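Local atomic coordinates of glycerol kinase, putative (Plasmodium falciparum, PDB entry 2W40), a protein that probably catalyses the ATP-dependent phosphorylation of glycerol to sn-glycerol 3-phosphate, as a member of the FGGY family of carbohydrate kinases. Residues 52-57 / 170-175; 9-13 / 81-85; 87-93 / 161-167. One frame throughout, in Å; residues are numbered along the deposited sequence. Where two conformers were deposited one is given.

In the fold
All three contacts lie in the N-terminal FGGY domain. Interaction 2 is a parallel strand pair in its mixed sheet, with its centre about 8 Å from that of the chain. Interaction 1, with its centre about 11 Å from that of interaction 2, joins helices 49-70 and 167-176 over one face of that sheet. Interaction 3 is a separate two-stranded antiparallel sheet, about 13 Å from interaction 1 and 16 Å from interaction 2 between centres. Along the chain, 9-13 comes first, then 52-57, 81-85, 87-93, 161-167 and 170-175. Helix 167-176 follows strand 162-166. It packs on the mixed sheet through Leu171 and Ile172 and on the two-stranded sheet through Trp170 and Phe173.

Interaction 1: residues 52-57 / 170-175; sequences IMTNLY and WLIFNL
Met53 lays its side chain against the indole of Trp170. Its CG is 3.5 Å from Trp170 NE1, and its SD is 4.5 Å from the centroid of the five-membered ring, an oblique Met-aromatic contact. The two helices cross at -62°, their axes 11.2 Å apart. The closest CA atoms, those of Met53 and Leu171, are 7.2 Å apart. Met53 is all m (chi1 to chi3), so the chain curls back and CE reaches Asn174 CB at 3.6 Å. Trp170 has chi1 t, and its NE1 bonds to the backbone of Pro49. Leu171 packs with CD1 3.8 Å from Met53 SD and 4.3 Å from Ile52 CG2, and with CG 4.1 Å from Leu56 CD2. One turn on, Leu175 CD2 meets the edge of the Tyr57 ring at CE1 (3.8 Å), and Tyr57 OH lies 3.5 Å from Asn174 CB. Ile52, Leu56 and Leu171 also touch strand 3-11. This is helix-helix packing over a sheet in the actin-like fold of sugar kinases.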
loop_
_atom_site.group_PDB
_atom_site.type_symbol
_atom_site.label_atom_id
_atom_site.label_comp_id
_atom_site.label_asym_id
_atom_site.label_seq_id
_atom_site.Cartn_x
_atom_site.Cartn_y
_atom_site.Cartn_z
ATOM N N ILE C 52 -6.528 30.840 0.948
ATOM C CA ILE C 52 -6.921 30.948 -0.425
ATOM C C ILE C 52 -7.000 32.423 -0.903
ATOM O O ILE C 52 -6.556 32.729 -2.027
ATOM C CB ILE C 52 -8.260 30.187 -0.641
ATOM C CG1 ILE C 52 -7.983 28.670 -0.500
ATOM C CG2 ILE C 52 -8.884 30.557 -2.072
ATOM C CD1 ILE C 52 -9.252 27.838 -0.511
ATOM N N MET C 53 -7.703 33.279 -0.160
ATOM C CA MET C 53 -7.791 34.657 -0.587
ATOM C C MET C 53 -6.429 35.352 -0.686
ATOM O O MET C 53 -6.177 36.130 -1.653
ATOM C CB MET C 53 -8.691 35.469 0.313
ATOM C CG MET C 53 -10.110 35.182 0.182
ATOM S SD MET C 53 -10.829 35.303 -1.502
ATOM C CE MET C 53 -10.390 36.807 -2.176
ATOM N N THR C 54 -5.593 35.164 0.336
ATOM C CA THR C 54 -4.281 35.784 0.316
ATOM C C THR C 54 -3.521 35.364 -0.950
ATOM O O THR C 54 -2.902 36.183 -1.649
ATOM C CB THR C 54 -3.533 35.390 1.587
ATOM O OG1 THR C 54 -4.285 35.952 2.697
ATOM C CG2 THR C 54 -2.091 35.945 1.524
ATOM N N ASN C 55 -3.554 34.079 -1.227
ATOM C CA ASN C 55 -2.884 33.548 -2.426
ATOM C C ASN C 55 -3.460 34.185 -3.698
ATOM O O ASN C 55 -2.725 34.600 -4.594
ATOM C CB ASN C 55 -3.061 32.049 -2.495
ATOM C CG ASN C 55 -2.172 31.306 -1.535
ATOM O OD1 ASN C 55 -1.340 31.946 -0.832
ATOM N ND2 ASN C 55 -2.379 30.021 -1.429
ATOM N N LEU C 56 -4.771 34.300 -3.777
ATOM C CA LEU C 56 -5.417 34.938 -4.887
ATOM C C LEU C 56 -4.943 36.326 -5.074
ATOM O O LEU C 56 -4.572 36.705 -6.157
ATOM C CB LEU C 56 -6.924 34.868 -4.759
ATOM C CG LEU C 56 -7.617 35.492 -5.996
ATOM C CD1 LEU C 56 -7.307 34.922 -7.357
ATOM C CD2 LEU C 56 -9.163 35.517 -5.755
ATOM N N TYR C 57 -4.971 37.141 -4.002
ATOM C CA TYR C 57 -4.579 38.582 -4.096
ATOM C C TYR C 57 -3.160 38.696 -4.610
ATOM O O TYR C 57 -2.873 39.488 -5.492
ATOM C CB TYR C 57 -4.747 39.250 -2.741
ATOM C CG TYR C 57 -6.209 39.464 -2.303
ATOM C CD1 TYR C 57 -7.202 39.728 -3.215
ATOM C CD2 TYR C 57 -6.545 39.381 -0.967
ATOM C CE1 TYR C 57 -8.552 39.940 -2.772
ATOM C CE2 TYR C 57 -7.794 39.567 -0.514
ATOM C CZ TYR C 57 -8.811 39.874 -1.382
ATOM O OH TYR C 57 -10.070 40.105 -0.899
ATOM N N TRP C 170 -17.535 32.948 -1.953
ATOM C CA TRP C 170 -16.496 33.437 -1.069
ATOM C C TRP C 170 -15.578 34.471 -1.864
ATOM O O TRP C 170 -15.266 35.574 -1.371
ATOM C CB TRP C 170 -15.721 32.257 -0.519
ATOM C CG TRP C 170 -14.538 32.557 0.339
ATOM C CD1 TRP C 170 -13.230 32.216 0.073
ATOM C CD2 TRP C 170 -14.511 33.294 1.590
ATOM N NE1 TRP C 170 -12.397 32.656 1.103
ATOM C CE2 TRP C 170 -13.138 33.345 2.022
ATOM C CE3 TRP C 170 -15.502 33.931 2.349
ATOM C CZ2 TRP C 170 -12.743 33.946 3.228
ATOM C CZ3 TRP C 170 -15.131 34.533 3.532
ATOM C CH2 TRP C 170 -13.756 34.544 3.981
ATOM N N LEU C 171 -15.122 34.070 -3.017
ATOM C CA LEU C 171 -14.246 34.926 -3.801
ATOM C C LEU C 171 -14.937 36.229 -4.172
ATOM O O LEU C 171 -14.373 37.299 -4.065
ATOM C CB LEU C 171 -13.753 34.147 -5.031
ATOM C CG LEU C 171 -12.508 33.326 -4.943
ATOM C CD1 LEU C 171 -12.310 32.551 -3.650
ATOM C CD2 LEU C 171 -12.193 32.542 -6.231
ATOM N N ILE C 172 -16.172 36.159 -4.644
ATOM C CA ILE C 172 -16.889 37.348 -5.097
ATOM C C ILE C 172 -17.175 38.264 -3.891
ATOM O O ILE C 172 -16.946 39.485 -3.955
ATOM C CB ILE C 172 -18.235 36.932 -5.829
ATOM C CG1 ILE C 172 -17.942 36.176 -7.191
ATOM C CG2 ILE C 172 -19.161 38.170 -5.949
ATOM C CD1 ILE C 172 -19.262 35.540 -7.770
ATOM N N PHE C 173 -17.546 37.670 -2.760
ATOM C CA PHE C 173 -17.799 38.442 -1.538
ATOM C C PHE C 173 -16.563 39.226 -1.143
ATOM O O PHE C 173 -16.660 40.432 -0.847
ATOM C CB PHE C 173 -18.213 37.474 -0.452
ATOM C CG PHE C 173 -18.458 38.092 0.860
ATOM C CD1 PHE C 173 -19.757 38.478 1.186
ATOM C CD2 PHE C 173 -17.376 38.390 1.704
ATOM C CE1 PHE C 173 -19.986 39.109 2.419
ATOM C CE2 PHE C 173 -17.636 38.972 3.004
ATOM C CZ PHE C 173 -18.927 39.309 3.326
ATOM N N ASN C 174 -15.403 38.604 -1.157
ATOM C CA ASN C 174 -14.218 39.317 -0.773
ATOM C C ASN C 174 -13.792 40.343 -1.792
ATOM O O ASN C 174 -13.449 41.447 -1.460
ATOM C CB ASN C 174 -13.096 38.344 -0.458
ATOM C CG ASN C 174 -13.290 37.627 0.836
ATOM O OD1 ASN C 174 -13.636 36.447 0.893
ATOM N ND2 ASN C 174 -12.987 38.284 1.883
ATOM N N LEU C 175 -13.793 39.970 -3.056
ATOM C CA LEU C 175 -13.345 40.929 -4.136
ATOM C C LEU C 175 -14.188 42.204 -4.235
ATOM O O LEU C 175 -13.669 43.301 -4.458
ATOM C CB LEU C 175 -13.282 40.261 -5.496
ATOM C CG LEU C 175 -12.121 39.285 -5.692
ATOM C CD1 LEU C 175 -12.427 38.394 -6.912
ATOM C CD2 LEU C 175 -10.772 40.112 -5.819
#

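Interaction 2: residues 9-13 / 81-85; sequences IDQST and ITNQR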
loop_
_atom_site.group_PDB
_atom_site.type_symbol
_atom_site.label_atom_id
_atom_site.label_comp_id
_atom_site.label_asym_id
_atom_site.label_seq_id
_atom_site.Cartn_x
_atom_site.Cartn_y
_atom_site.Cartn_z
ATOM N N ILE C 9 -9.976 33.385 -13.076
ATOM C CA ILE C 9 -9.474 32.843 -11.821
ATOM C C ILE C 9 -10.043 31.407 -11.731
ATOM O O ILE C 9 -11.287 31.210 -11.807
ATOM C CB ILE C 9 -9.966 33.665 -10.616
ATOM C CG1 ILE C 9 -9.373 35.112 -10.716
ATOM C CG2 ILE C 9 -9.693 32.841 -9.315
ATOM C CD1 ILE C 9 -10.094 36.101 -9.816
ATOM N N ASP C 10 -9.156 30.414 -11.507
ATOM C CA ASP C 10 -9.592 29.023 -11.246
ATOM C C ASP C 10 -9.100 28.655 -9.831
ATOM O O ASP C 10 -7.937 28.454 -9.589
ATOM C CB ASP C 10 -9.017 28.113 -12.320
ATOM C CG ASP C 10 -9.246 26.658 -12.117
ATOM O OD1 ASP C 10 -10.043 26.281 -11.251
ATOM O OD2 ASP C 10 -8.616 25.844 -12.924
ATOM N N GLN C 11 -9.981 28.746 -8.873
ATOM C CA GLN C 11 -9.709 28.446 -7.504
ATOM C C GLN C 11 -9.986 26.939 -7.365
ATOM O O GLN C 11 -11.134 26.510 -7.201
ATOM C CB GLN C 11 -10.581 29.317 -6.554
ATOM C CG GLN C 11 -10.067 29.420 -5.124
ATOM C CD GLN C 11 -9.813 28.036 -4.500
ATOM O OE1 GLN C 11 -10.743 27.336 -4.120
ATOM N NE2 GLN C 11 -8.548 27.584 -4.584
ATOM N N SER C 12 -8.941 26.162 -7.567
ATOM C CA SER C 12 -9.037 24.721 -7.671
ATOM C C SER C 12 -8.819 24.056 -6.323
ATOM O O SER C 12 -8.561 24.704 -5.291
ATOM C CB SER C 12 -8.072 24.231 -8.780
ATOM O OG SER C 12 -8.348 22.905 -9.132
ATOM N N THR C 13 -8.971 22.731 -6.307
ATOM C CA THR C 13 -8.887 22.007 -4.982
ATOM C C THR C 13 -7.516 22.167 -4.366
ATOM O O THR C 13 -7.425 22.406 -3.164
ATOM C CB THR C 13 -9.184 20.534 -5.156
ATOM O OG1 THR C 13 -10.477 20.411 -5.794
ATOM C CG2 THR C 13 -9.328 19.838 -3.816
ATOM N N ILE C 81 -14.757 33.820 -12.890
ATOM C CA ILE C 81 -14.450 33.040 -11.720
ATOM C C ILE C 81 -14.940 31.615 -11.923
ATOM O O ILE C 81 -16.097 31.379 -12.327
ATOM C CB ILE C 81 -15.099 33.643 -10.464
ATOM C CG1 ILE C 81 -14.368 34.956 -10.180
ATOM C CG2 ILE C 81 -15.018 32.658 -9.285
ATOM C CD1 ILE C 81 -14.826 35.754 -9.004
ATOM N N THR C 82 -14.055 30.632 -11.650
ATOM C CA THR C 82 -14.453 29.246 -11.573
ATOM C C THR C 82 -13.762 28.576 -10.430
ATOM O O THR C 82 -12.759 29.089 -9.926
ATOM C CB THR C 82 -14.220 28.551 -12.966
ATOM O OG1 THR C 82 -14.903 27.316 -12.969
ATOM C CG2 THR C 82 -12.748 28.405 -13.316
ATOM N N ASN C 83 -14.311 27.465 -9.980
ATOM C CA ASN C 83 -13.899 26.964 -8.662
ATOM C C ASN C 83 -14.253 25.533 -8.422
ATOM O O ASN C 83 -15.200 25.017 -8.994
ATOM C CB ASN C 83 -14.702 27.750 -7.592
ATOM C CG ASN C 83 -16.234 27.597 -7.802
ATOM O OD1 ASN C 83 -16.800 28.187 -8.755
ATOM N ND2 ASN C 83 -16.948 26.867 -6.833
ATOM N N GLN C 84 -13.456 24.892 -7.576
ATOM C CA GLN C 84 -13.780 23.618 -6.979
ATOM C C GLN C 84 -15.210 23.751 -6.373
ATOM O O GLN C 84 -15.499 24.717 -5.612
ATOM C CB GLN C 84 -12.763 23.312 -5.856
ATOM C CG GLN C 84 -12.520 24.418 -4.854
ATOM C CD GLN C 84 -11.979 23.957 -3.493
ATOM O OE1 GLN C 84 -12.284 22.854 -3.034
ATOM N NE2 GLN C 84 -11.262 24.850 -2.816
ATOM N N ARG C 85 -16.070 22.828 -6.743
ATOM C CA ARG C 85 -17.463 22.853 -6.374
ATOM C C ARG C 85 -17.627 22.195 -4.949
ATOM O O ARG C 85 -16.656 21.588 -4.459
ATOM C CB ARG C 85 -18.261 22.149 -7.416
ATOM C CG ARG C 85 -18.140 22.787 -8.822
ATOM C CD ARG C 85 -18.769 21.941 -9.986
ATOM N NE ARG C 85 -18.123 20.652 -9.973
ATOM C CZ ARG C 85 -18.586 19.561 -10.584
ATOM N NH1 ARG C 85 -19.643 19.648 -11.394
ATOM N NH2 ARG C 85 -18.048 18.376 -10.337
#
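Strands 9-11 and 81-83 are parallel neighbours in the mixed sheet of the actin-like N-terminal domain, 4.6 Å apart at their axes and inclined by 19°. Ile9 pairs with Ile81, Asp10 with Thr82 and Gln11 with Asn83. Three backbone hydrogen bonds join them: Thr82 N to Ile9 O (2.8 Å), Gln11 N to Thr82 O (3.0 Å) and Gln84 N to Gln11 O (2.9 Å). Past the strand ends, Gln84 NE2 donates to Gln11 OE1 at 2.9 Å, nearly in line, and Gln84 OE1 bonds to Thr87. The side chain of Thr13 is about 4 Å, at the nearest atoms, from a bound glycerol and from the side chain of Thr270. Thr270 binds ADP in another structure of this protein; none is bound here. Arg85 N bonds to a bound glycerol. Ile9, Gln11, Ile81 and Asn83 share the face covered by helices 49-70 and 167-176. Asp10 and Thr82 share the other face, where both touch Thr444 of helix 443-455.

Interaction 3: residues 87-93 / 161-167; sequences TVIIWDR and TAVIGNI. With EDO (1,2-ethanediol), chain B.
Gly165 lies close against the indole of Trp91 (Gly165 N to Trp91 CZ3 3.7 Å): an ideal CB would lie 2.5 Å from Trp91 CH2, too close for a side chain. The setting is a two-stranded antiparallel ladder, strands 88-92 and 162-166, in the N-terminal FGGY domain. The axes approach to 4.5 Å, with 160° between their directions. Ile89-Gly165 and Trp91-Val163 are hydrogen-bonded pairs. Ile89 N to Gly165 O and Gly165 N to Ile89 O are both 2.9 Å. Trp91 N to Val163 O is 2.9 Å and Val163 N to Trp91 O is 2.8 Å. Arg93 N to Thr161 O (2.9 Å) extends the ladder beyond Asp92. Ile90-Ile164 is a non-hydrogen-bonded pair.

Trp91 has chi1 p, which folds its indole back over the partner strand. Val163 CB makes a CH-pi contact 3.8 Å from the centroid of the five-membered ring, and Val163 CG1 is 3.4 Å from Trp91 CZ2. Trp170 and Phe173 of the following helix meet this indole edge-to-face. The opposite face carries Val88, Ile90 and Ile164. Val88 CG2 to Ile164 CG2 is 3.8 Å, and helix 140-149 covers these residues. A 1,2-ethanediol, probably from the crystallisation liquor, donates from O2 to Ile164 O at 2.8 Å.

Next to Val88, Asn166 ND2 bonds to Thr87 O at 3.0 Å and also to Ser139. Water 1 links Thr87 O (2.8 Å) to Ile167 N (2.9 Å).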
loop_
_atom_site.group_PDB
_atom_site.type_symbol
_atom_site.label_atom_id
_atom_site.label_comp_id
_atom_site.label_asym_id
_atom_site.label_seq_id
_atom_site.Cartn_x
_atom_site.Cartn_y
_atom_site.Cartn_z
ATOM N N THR C 87 -17.394 22.371 -1.952
ATOM C CA THR C 87 -16.630 22.918 -0.837
ATOM C C THR C 87 -17.423 24.121 -0.312
ATOM O O THR C 87 -17.902 24.954 -1.070
ATOM C CB THR C 87 -15.267 23.359 -1.335
ATOM O OG1 THR C 87 -14.567 22.180 -1.773
ATOM C CG2 THR C 87 -14.470 24.092 -0.216
ATOM N N VAL C 88 -17.542 24.176 1.027
ATOM C CA VAL C 88 -18.470 25.146 1.662
ATOM C C VAL C 88 -17.749 25.866 2.826
ATOM O O VAL C 88 -16.981 25.257 3.606
ATOM C CB VAL C 88 -19.853 24.529 2.047
ATOM C CG1 VAL C 88 -19.646 23.474 3.117
ATOM C CG2 VAL C 88 -20.853 25.606 2.465
ATOM N N ILE C 89 -18.065 27.149 2.892
ATOM C CA ILE C 89 -17.579 28.055 3.998
ATOM C C ILE C 89 -18.858 28.775 4.505
ATOM O O ILE C 89 -19.721 29.199 3.746
ATOM C CB ILE C 89 -16.521 29.077 3.549
ATOM C CG1 ILE C 89 -15.316 28.402 2.876
ATOM C CG2 ILE C 89 -15.999 29.961 4.728
ATOM C CD1 ILE C 89 -14.782 29.394 1.836
ATOM N N ILE C 90 -18.911 28.920 5.822
ATOM C CA ILE C 90 -19.948 29.729 6.494
ATOM C C ILE C 90 -19.143 30.868 7.200
ATOM O O ILE C 90 -18.161 30.631 7.973
ATOM C CB ILE C 90 -20.839 28.945 7.487
ATOM C CG1 ILE C 90 -21.460 27.738 6.762
ATOM C CG2 ILE C 90 -21.935 29.829 8.133
ATOM C CD1 ILE C 90 -22.372 26.826 7.611
ATOM N N TRP C 91 -19.539 32.096 6.884
ATOM C CA TRP C 91 -18.836 33.243 7.429
ATOM C C TRP C 91 -19.790 34.311 7.973
ATOM O O TRP C 91 -20.963 34.277 7.745
ATOM C CB TRP C 91 -17.902 33.910 6.418
ATOM C CG TRP C 91 -18.480 34.467 5.141
ATOM C CD1 TRP C 91 -18.822 35.764 4.888
ATOM C CD2 TRP C 91 -18.679 33.763 3.866
ATOM N NE1 TRP C 91 -19.268 35.917 3.616
ATOM C CE2 TRP C 91 -19.172 34.724 2.936
ATOM C CE3 TRP C 91 -18.540 32.441 3.458
ATOM C CZ2 TRP C 91 -19.439 34.389 1.599
ATOM C CZ3 TRP C 91 -18.807 32.107 2.113
ATOM C CH2 TRP C 91 -19.245 33.070 1.203
ATOM N N ASP C 92 -19.229 35.228 8.763
ATOM C CA ASP C 92 -19.946 36.358 9.307
ATOM C C ASP C 92 -20.186 37.398 8.176
ATOM O O ASP C 92 -19.224 37.845 7.543
ATOM C CB ASP C 92 -19.159 37.046 10.430
ATOM C CG ASP C 92 -19.886 38.266 10.957
ATOM O OD1 ASP C 92 -21.016 38.135 11.401
ATOM O OD2 ASP C 92 -19.264 39.322 10.995
ATOM N N ARG C 93 -21.425 37.806 7.954
ATOM C CA ARG C 93 -21.763 38.755 6.905
ATOM C C ARG C 93 -21.071 40.114 7.024
ATOM O O ARG C 93 -20.524 40.674 6.074
ATOM C CB ARG C 93 -23.269 38.932 6.932
ATOM C CG ARG C 93 -23.833 39.917 5.919
ATOM C CD ARG C 93 -25.323 39.741 5.723
ATOM N NE ARG C 93 -26.074 39.670 6.974
ATOM C CZ ARG C 93 -26.288 40.696 7.772
ATOM N NH1 ARG C 93 -25.791 41.905 7.482
ATOM N NH2 ARG C 93 -26.962 40.517 8.869
ATOM N N THR C 161 -27.152 36.489 10.345
ATOM C CA THR C 161 -25.858 37.203 10.326
ATOM C C THR C 161 -24.684 36.382 9.733
ATOM O O THR C 161 -23.508 36.846 9.698
ATOM C CB THR C 161 -25.484 37.693 11.762
ATOM O OG1 THR C 161 -25.293 36.598 12.666
ATOM C CG2 THR C 161 -26.647 38.615 12.308
ATOM N N ALA C 162 -24.997 35.182 9.270
ATOM C CA ALA C 162 -24.042 34.338 8.553
ATOM C C ALA C 162 -24.363 34.369 7.038
ATOM O O ALA C 162 -25.489 34.635 6.637
ATOM C CB ALA C 162 -24.068 32.871 9.053
ATOM N N VAL C 163 -23.346 34.031 6.232
ATOM C CA VAL C 163 -23.486 33.720 4.800
ATOM C C VAL C 163 -22.988 32.272 4.669
ATOM O O VAL C 163 -21.867 31.919 5.210
ATOM C CB VAL C 163 -22.647 34.696 3.946
ATOM C CG1 VAL C 163 -22.774 34.331 2.460
ATOM C CG2 VAL C 163 -23.060 36.112 4.118
ATOM N N ILE C 164 -23.760 31.443 3.916
ATOM C CA ILE C 164 -23.309 30.090 3.569
ATOM C C ILE C 164 -22.946 30.186 2.072
ATOM O O ILE C 164 -23.782 30.507 1.242
ATOM C CB ILE C 164 -24.433 29.031 3.709
ATOM C CG1 ILE C 164 -24.992 29.090 5.164
ATOM C CG2 ILE C 164 -23.954 27.642 3.335
ATOM C CD1 ILE C 164 -26.091 28.068 5.390
ATOM N N GLY C 165 -21.719 29.858 1.762
ATOM C CA GLY C 165 -21.272 29.952 0.377
ATOM C C GLY C 165 -20.298 28.910 -0.104
ATOM O O GLY C 165 -19.435 28.434 0.643
ATOM N N ASN C 166 -20.435 28.583 -1.386
ATOM C CA ASN C 166 -19.395 27.877 -2.036
ATOM C C ASN C 166 -18.172 28.784 -2.344
ATOM O O ASN C 166 -18.206 29.949 -2.088
ATOM C CB ASN C 166 -19.895 27.182 -3.262
ATOM C CG ASN C 166 -20.954 26.048 -3.014
ATOM O OD1 ASN C 166 -21.979 26.026 -3.737
ATOM N ND2 ASN C 166 -20.741 25.132 -2.043
ATOM N N ILE C 167 -17.122 28.255 -2.953
ATOM C CA ILE C 167 -15.889 29.010 -3.101
ATOM C C ILE C 167 -16.096 30.238 -4.029
ATOM O O ILE C 167 -15.557 31.282 -3.827
ATOM C CB ILE C 167 -14.765 28.104 -3.618
ATOM C CG1 ILE C 167 -14.317 27.117 -2.527
ATOM C CG2 ILE C 167 -13.563 28.913 -4.243
ATOM C CD1 ILE C 167 -13.439 27.775 -1.468
HETATM C C1 EDO B . -24.064 26.693 -0.578
HETATM O O1 EDO B . -22.889 26.860 0.203
HETATM C C2 EDO B . -25.112 27.758 -0.358
HETATM O O2 EDO B . -24.691 29.018 -0.915
HETATM O O HOH W 1 -17.209 25.458 -3.693
HETATM O O HOH W 2 -26.727 36.857 5.716
#